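Local coordinates for DNA polymerase III beta subunit (Streptococcus pyogenes, PDB 2AVT), which probably forms, as a dimer, a ring that encircles DNA and tethers the replicative polymerase to its template for processive synthesis, at residues Val201-Phe211 with Phe240-Tyr249. Sequence-based numbering, arbitrary orientation.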
ATOM      1  N   VAL A 201      16.451  31.417  -4.006  1.00 40.88           N
ATOM      2  CA  VAL A 201      16.959  30.126  -3.572  1.00 37.89           C
ATOM      3  C   VAL A 201      16.430  28.976  -4.404  1.00 36.95           C
ATOM      4  O   VAL A 201      15.573  29.148  -5.274  1.00 36.38           O
ATOM      5  CB  VAL A 201      16.584  29.855  -2.095  1.00 38.07           C
ATOM      6  CG1 VAL A 201      17.202  30.902  -1.198  1.00 37.34           C
ATOM      7  CG2 VAL A 201      15.070  29.857  -1.937  1.00 37.76           C
ATOM      8  N   VAL A 202      16.962  27.794  -4.127  1.00 34.18           N
ATOM      9  CA  VAL A 202      16.554  26.578  -4.803  1.00 33.89           C
ATOM     10  C   VAL A 202      16.316  25.591  -3.669  1.00 33.86           C
ATOM     11  O   VAL A 202      17.217  25.315  -2.878  1.00 33.31           O
ATOM     12  CB  VAL A 202      17.657  26.054  -5.742  1.00 34.97           C
ATOM     13  CG1 VAL A 202      17.191  24.778  -6.424  1.00 33.07           C
ATOM     14  CG2 VAL A 202      18.002  27.119  -6.784  1.00 32.50           C
ATOM     15  N   LEU A 203      15.091  25.086  -3.583  1.00 34.37           N
ATOM     16  CA  LEU A 203      14.718  24.160  -2.522  1.00 34.34           C
ATOM     17  C   LEU A 203      14.436  22.772  -3.075  1.00 32.70           C
ATOM     18  O   LEU A 203      13.622  22.613  -3.990  1.00 30.76           O
ATOM     19  CB  LEU A 203      13.474  24.681  -1.797  1.00 37.94           C
ATOM     20  CG  LEU A 203      13.249  24.097  -0.404  1.00 40.51           C
ATOM     21  CD1 LEU A 203      14.449  24.452   0.460  1.00 44.36           C
ATOM     22  CD2 LEU A 203      11.987  24.659   0.214  1.00 44.29           C
ATOM     23  N   PRO A 204      15.104  21.744  -2.521  1.00 31.54           N
ATOM     24  CA  PRO A 204      14.917  20.359  -2.968  1.00 31.49           C
ATOM     25  C   PRO A 204      13.423  20.072  -3.030  1.00 32.45           C
ATOM     26  O   PRO A 204      12.702  20.319  -2.063  1.00 33.59           O
ATOM     27  CB  PRO A 204      15.629  19.550  -1.880  1.00 31.91           C
ATOM     28  CG  PRO A 204      16.709  20.459  -1.439  1.00 29.43           C
ATOM     29  CD  PRO A 204      16.009  21.802  -1.358  1.00 30.80           C
ATOM     30  N   SER A 205      12.956  19.567  -4.164  1.00 32.64           N
ATOM     31  CA  SER A 205      11.538  19.299  -4.335  1.00 34.42           C
ATOM     32  C   SER A 205      10.923  18.370  -3.301  1.00 36.11           C
ATOM     33  O   SER A 205       9.777  18.572  -2.888  1.00 34.69           O
ATOM     34  CB  SER A 205      11.273  18.757  -5.739  1.00 36.15           C
ATOM     35  OG  SER A 205      12.115  17.656  -6.019  1.00 42.73           O
ATOM     36  N   LYS A 206      11.660  17.348  -2.878  1.00 36.14           N
ATOM     37  CA  LYS A 206      11.106  16.426  -1.899  1.00 36.46           C
ATOM     38  C   LYS A 206      10.829  17.155  -0.596  1.00 33.94           C
ATOM     39  O   LYS A 206       9.839  16.886   0.075  1.00 33.09           O
ATOM     40  CB  LYS A 206      12.063  15.258  -1.635  1.00 39.94           C
ATOM     41  CG  LYS A 206      11.428  14.163  -0.787  1.00 42.89           C
ATOM     42  CD  LYS A 206      12.278  12.901  -0.754  1.00 47.40           C
ATOM     43  CE  LYS A 206      11.454  11.712  -0.280  1.00 49.50           C
ATOM     44  NZ  LYS A 206      10.244  11.519  -1.141  1.00 51.34           N
ATOM     45  N   SER A 207      11.708  18.083  -0.248  1.00 32.64           N
ATOM     46  CA  SER A 207      11.553  18.846   0.976  1.00 33.59           C
ATOM     47  C   SER A 207      10.259  19.661   0.961  1.00 34.03           C
ATOM     48  O   SER A 207       9.654  19.892   2.003  1.00 32.48           O
ATOM     49  CB  SER A 207      12.760  19.767   1.170  1.00 33.24           C
ATOM     50  OG  SER A 207      13.954  19.009   1.287  1.00 35.24           O
ATOM     51  N   LEU A 208       9.836  20.091  -0.224  1.00 34.39           N
ATOM     52  CA  LEU A 208       8.614  20.876  -0.351  1.00 34.63           C
ATOM     53  C   LEU A 208       7.382  19.993  -0.204  1.00 35.28           C
ATOM     54  O   LEU A 208       6.378  20.410   0.388  1.00 33.90           O
ATOM     55  CB  LEU A 208       8.593  21.613  -1.696  1.00 33.71           C
ATOM     56  CG  LEU A 208       9.504  22.841  -1.709  1.00 30.61           C
ATOM     57  CD1 LEU A 208       9.514  23.484  -3.085  1.00 32.94           C
ATOM     58  CD2 LEU A 208       9.014  23.825  -0.658  1.00 32.19           C
ATOM     59  N   ARG A 209       7.451  18.777  -0.740  1.00 34.30           N
ATOM     60  CA  ARG A 209       6.328  17.848  -0.617  1.00 35.85           C
ATOM     61  C   ARG A 209       6.079  17.575   0.868  1.00 33.46           C
ATOM     62  O   ARG A 209       4.936  17.430   1.301  1.00 33.58           O
ATOM     63  CB  ARG A 209       6.628  16.531  -1.334  1.00 37.94           C
ATOM     64  CG  ARG A 209       6.904  16.690  -2.823  1.00 44.47           C
ATOM     65  CD  ARG A 209       6.040  15.753  -3.657  1.00 47.85           C
ATOM     66  NE  ARG A 209       6.788  14.633  -4.222  1.00 52.35           N
ATOM     67  CZ  ARG A 209       7.261  13.599  -3.525  1.00 54.13           C
ATOM     68  NH1 ARG A 209       7.071  13.525  -2.213  1.00 53.68           N
ATOM     69  NH2 ARG A 209       7.921  12.631  -4.152  1.00 53.29           N
ATOM     70  N   GLU A 210       7.154  17.505   1.645  1.00 31.86           N
ATOM     71  CA  GLU A 210       7.035  17.257   3.076  1.00 32.57           C
ATOM     72  C   GLU A 210       6.396  18.457   3.789  1.00 31.58           C
ATOM     73  O   GLU A 210       5.699  18.288   4.790  1.00 28.48           O
ATOM     74  CB  GLU A 210       8.406  16.945   3.685  1.00 32.86           C
ATOM     75  CG  GLU A 210       9.017  15.625   3.213  1.00 39.83           C
ATOM     76  CD  GLU A 210       8.139  14.416   3.520  1.00 42.14           C
ATOM     77  OE1 GLU A 210       7.758  14.231   4.694  1.00 45.90           O
ATOM     78  OE2 GLU A 210       7.832  13.644   2.587  1.00 46.02           O
ATOM     79  N   PHE A 211       6.638  19.663   3.276  1.00 30.74           N
ATOM     80  CA  PHE A 211       6.051  20.868   3.861  1.00 32.06           C
ATOM     81  C   PHE A 211       4.533  20.717   3.875  1.00 32.57           C
ATOM     82  O   PHE A 211       3.880  20.951   4.894  1.00 32.33           O
ATOM     83  CB  PHE A 211       6.401  22.110   3.034  1.00 31.35           C
ATOM     84  CG  PHE A 211       5.655  23.352   3.460  1.00 30.80           C
ATOM     85  CD1 PHE A 211       4.412  23.650   2.923  1.00 29.30           C
ATOM     86  CD2 PHE A 211       6.181  24.206   4.415  1.00 29.32           C
ATOM     87  CE1 PHE A 211       3.705  24.776   3.337  1.00 28.67           C
ATOM     88  CE2 PHE A 211       5.480  25.336   4.833  1.00 29.72           C
ATOM     89  CZ  PHE A 211       4.240  25.617   4.292  1.00 29.34           C
ATOM     90  N   PHE A 240       9.909  24.161  10.615  1.00 26.04           N
ATOM     91  CA  PHE A 240      10.336  23.261   9.554  1.00 26.61           C
ATOM     92  C   PHE A 240      11.535  23.881   8.818  1.00 26.47           C
ATOM     93  O   PHE A 240      11.403  24.931   8.172  1.00 26.33           O
ATOM     94  CB  PHE A 240       9.149  23.065   8.604  1.00 24.23           C
ATOM     95  CG  PHE A 240       9.370  22.051   7.513  1.00 28.47           C
ATOM     96  CD1 PHE A 240       9.855  22.441   6.274  1.00 29.97           C
ATOM     97  CD2 PHE A 240       8.991  20.731   7.684  1.00 29.48           C
ATOM     98  CE1 PHE A 240       9.950  21.535   5.228  1.00 30.84           C
ATOM     99  CE2 PHE A 240       9.084  19.822   6.637  1.00 29.83           C
ATOM    100  CZ  PHE A 240       9.563  20.225   5.412  1.00 28.22           C
ATOM    101  N   TYR A 241      12.699  23.240   8.929  1.00 26.02           N
ATOM    102  CA  TYR A 241      13.913  23.717   8.261  1.00 26.11           C
ATOM    103  C   TYR A 241      14.230  22.855   7.054  1.00 29.23           C
ATOM    104  O   TYR A 241      13.961  21.652   7.049  1.00 27.58           O
ATOM    105  CB  TYR A 241      15.131  23.657   9.183  1.00 26.92           C
ATOM    106  CG  TYR A 241      15.044  24.489  10.425  1.00 28.39           C
ATOM    107  CD1 TYR A 241      14.257  24.093  11.500  1.00 30.96           C
ATOM    108  CD2 TYR A 241      15.776  25.661  10.541  1.00 31.75           C
ATOM    109  CE1 TYR A 241      14.205  24.842  12.660  1.00 30.61           C
ATOM    110  CE2 TYR A 241      15.728  26.420  11.703  1.00 32.89           C
ATOM    111  CZ  TYR A 241      14.941  26.004  12.755  1.00 30.44           C
ATOM    112  OH  TYR A 241      14.887  26.756  13.906  1.00 32.72           O
ATOM    113  N   THR A 242      14.825  23.466   6.037  1.00 31.11           N
ATOM    114  CA  THR A 242      15.197  22.736   4.841  1.00 33.93           C
ATOM    115  C   THR A 242      16.545  23.201   4.319  1.00 36.44           C
ATOM    116  O   THR A 242      16.811  24.402   4.251  1.00 34.26           O
ATOM    117  CB  THR A 242      14.198  22.933   3.709  1.00 37.11           C
ATOM    118  OG1 THR A 242      12.874  22.639   4.170  1.00 41.93           O
ATOM    119  CG2 THR A 242      14.555  22.010   2.561  1.00 35.79           C
ATOM    120  N   ARG A 243      17.390  22.240   3.951  1.00 36.29           N
ATOM    121  CA  ARG A 243      18.710  22.536   3.406  1.00 38.21           C
ATOM    122  C   ARG A 243      18.516  23.094   1.999  1.00 35.54           C
ATOM    123  O   ARG A 243      17.636  22.643   1.268  1.00 34.64           O
ATOM    124  CB  ARG A 243      19.548  21.252   3.373  1.00 40.00           C
ATOM    125  CG  ARG A 243      20.765  21.267   2.463  1.00 43.99           C
ATOM    126  CD  ARG A 243      21.547  19.964   2.640  1.00 47.86           C
ATOM    127  NE  ARG A 243      22.507  19.713   1.566  1.00 48.69           N
ATOM    128  CZ  ARG A 243      22.172  19.396   0.317  1.00 50.26           C
ATOM    129  NH1 ARG A 243      23.118  19.171  -0.589  1.00 51.46           N
ATOM    130  NH2 ARG A 243      20.896  19.294  -0.027  1.00 49.01           N
ATOM    131  N   LEU A 244      19.335  24.072   1.626  1.00 35.28           N
ATOM    132  CA  LEU A 244      19.234  24.690   0.306  1.00 35.75           C
ATOM    133  C   LEU A 244      20.247  24.142  -0.694  1.00 37.29           C
ATOM    134  O   LEU A 244      21.366  23.778  -0.326  1.00 36.53           O
ATOM    135  CB  LEU A 244      19.429  26.209   0.415  1.00 33.68           C
ATOM    136  CG  LEU A 244      18.399  27.016   1.216  1.00 33.91           C
ATOM    137  CD1 LEU A 244      18.795  28.475   1.194  1.00 33.14           C
ATOM    138  CD2 LEU A 244      17.015  26.839   0.629  1.00 30.76           C
ATOM    139  N   LEU A 245      19.843  24.086  -1.959  1.00 37.53           N
ATOM    140  CA  LEU A 245      20.737  23.622  -3.007  1.00 40.19           C
ATOM    141  C   LEU A 245      21.541  24.838  -3.459  1.00 42.37           C
ATOM    142  O   LEU A 245      20.974  25.842  -3.882  1.00 43.16           O
ATOM    143  CB  LEU A 245      19.938  23.035  -4.171  1.00 37.36           C
ATOM    144  CG  LEU A 245      19.221  21.719  -3.856  1.00 38.22           C
ATOM    145  CD1 LEU A 245      18.266  21.355  -4.983  1.00 35.16           C
ATOM    146  CD2 LEU A 245      20.262  20.616  -3.646  1.00 37.37           C
ATOM    147  N   GLU A 246      22.860  24.762  -3.336  1.00 46.29           N
ATOM    148  CA  GLU A 246      23.709  25.878  -3.737  1.00 50.10           C
ATOM    149  C   GLU A 246      24.018  25.808  -5.219  1.00 50.49           C
ATOM    150  O   GLU A 246      23.929  24.744  -5.838  1.00 50.50           O
ATOM    151  CB  GLU A 246      25.023  25.875  -2.954  1.00 52.83           C
ATOM    152  CG  GLU A 246      24.854  25.876  -1.446  1.00 57.54           C
ATOM    153  CD  GLU A 246      26.169  26.092  -0.723  1.00 61.47           C
ATOM    154  OE1 GLU A 246      27.190  25.504  -1.155  1.00 63.09           O
ATOM    155  OE2 GLU A 246      26.178  26.841   0.283  1.00 63.64           O
ATOM    156  N   GLY A 247      24.385  26.952  -5.785  1.00 50.97           N
ATOM    157  CA  GLY A 247      24.702  26.993  -7.191  1.00 51.95           C
ATOM    158  C   GLY A 247      23.851  27.992  -7.941  1.00 53.07           C
ATOM    159  O   GLY A 247      22.916  28.583  -7.397  1.00 54.29           O
ATOM    160  N   ASN A 248      24.195  28.170  -9.209  1.00 53.76           N
ATOM    161  CA  ASN A 248      23.509  29.085 -10.107  1.00 53.86           C
ATOM    162  C   ASN A 248      22.400  28.329 -10.831  1.00 52.72           C
ATOM    163  O   ASN A 248      22.682  27.435 -11.625  1.00 53.14           O
ATOM    164  CB  ASN A 248      24.511  29.613 -11.135  1.00 55.64           C
ATOM    165  CG  ASN A 248      25.822  30.036 -10.506  1.00 57.41           C
ATOM    166  OD1 ASN A 248      25.952  31.151 -10.002  1.00 58.72           O
ATOM    167  ND2 ASN A 248      26.800  29.136 -10.518  1.00 59.31           N
ATOM    168  N   TYR A 249      21.145  28.671 -10.567  1.00 51.53           N
ATOM    169  CA  TYR A 249      20.047  27.993 -11.247  1.00 49.64           C
ATOM    170  C   TYR A 249      20.045  28.501 -12.688  1.00 50.42           C
ATOM    171  O   TYR A 249      20.345  29.668 -12.932  1.00 50.18           O
ATOM    172  CB  TYR A 249      18.710  28.324 -10.578  1.00 48.03           C
ATOM    173  CG  TYR A 249      17.588  27.408 -11.005  1.00 44.57           C
ATOM    174  CD1 TYR A 249      17.479  26.121 -10.489  1.00 45.36           C
ATOM    175  CD2 TYR A 249      16.666  27.812 -11.957  1.00 42.37           C
ATOM    176  CE1 TYR A 249      16.483  25.262 -10.914  1.00 42.54           C
ATOM    177  CE2 TYR A 249      15.671  26.964 -12.390  1.00 43.08           C
ATOM    178  CZ  TYR A 249      15.583  25.690 -11.866  1.00 43.40           C
ATOM    179  OH  TYR A 249      14.594  24.847 -12.308  1.00 42.08           O
TER
HETATM  180  O   HOH W   1      19.761  27.972  -2.870  1.00 36.46           O
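Within the central domain of the beta subunit, a bacterial DNA sliding ring, strand 199-204, outermost within this chain in its sheet, and the helix 205-214 that follows it pack against strand 238-243 of another sheet and its loop, Val202 meeting Leu245 and Phe211 meeting Phe240. The short segments 201-204 and 240-243 run at 104° to each other, whereas helix 205-211 lies nearly antiparallel to 240-243. At the loop end a single direct hydrogen bond links the backbones: Leu245 N donates to Val202 O over 3.0 Å with an N-H...O angle of 167°. A water bridges the same pair, accepting from Val202 N and donating to Leu245 O at 2.7 Å. The side chain of Val202 splits its contacts: CG1 lies 3.9 Å from Leu245 CD1, while CG2, anti to the carbonyl carbon, meets Tyr249 CD1 obliquely to that ring. Pro204 CG continues the apolar patch, 3.7 Å from Leu245 CG, and Leu203 CD1 reaches Leu244 CD2 at 3.5 Å. At the helix end, the Phe240 ring is carried to the helix by CG anti to the backbone N (chi1 -174°). Phe240 CZ lies 3.4 Å from Ser207 O, which sits at the ring edge, and Phe211 CA sits over one face. With so few polar links, packing probably supplies much of the cohesion; Ser207 OG and Thr242 OG1 are buried with no partner in the model, probably at some energetic cost.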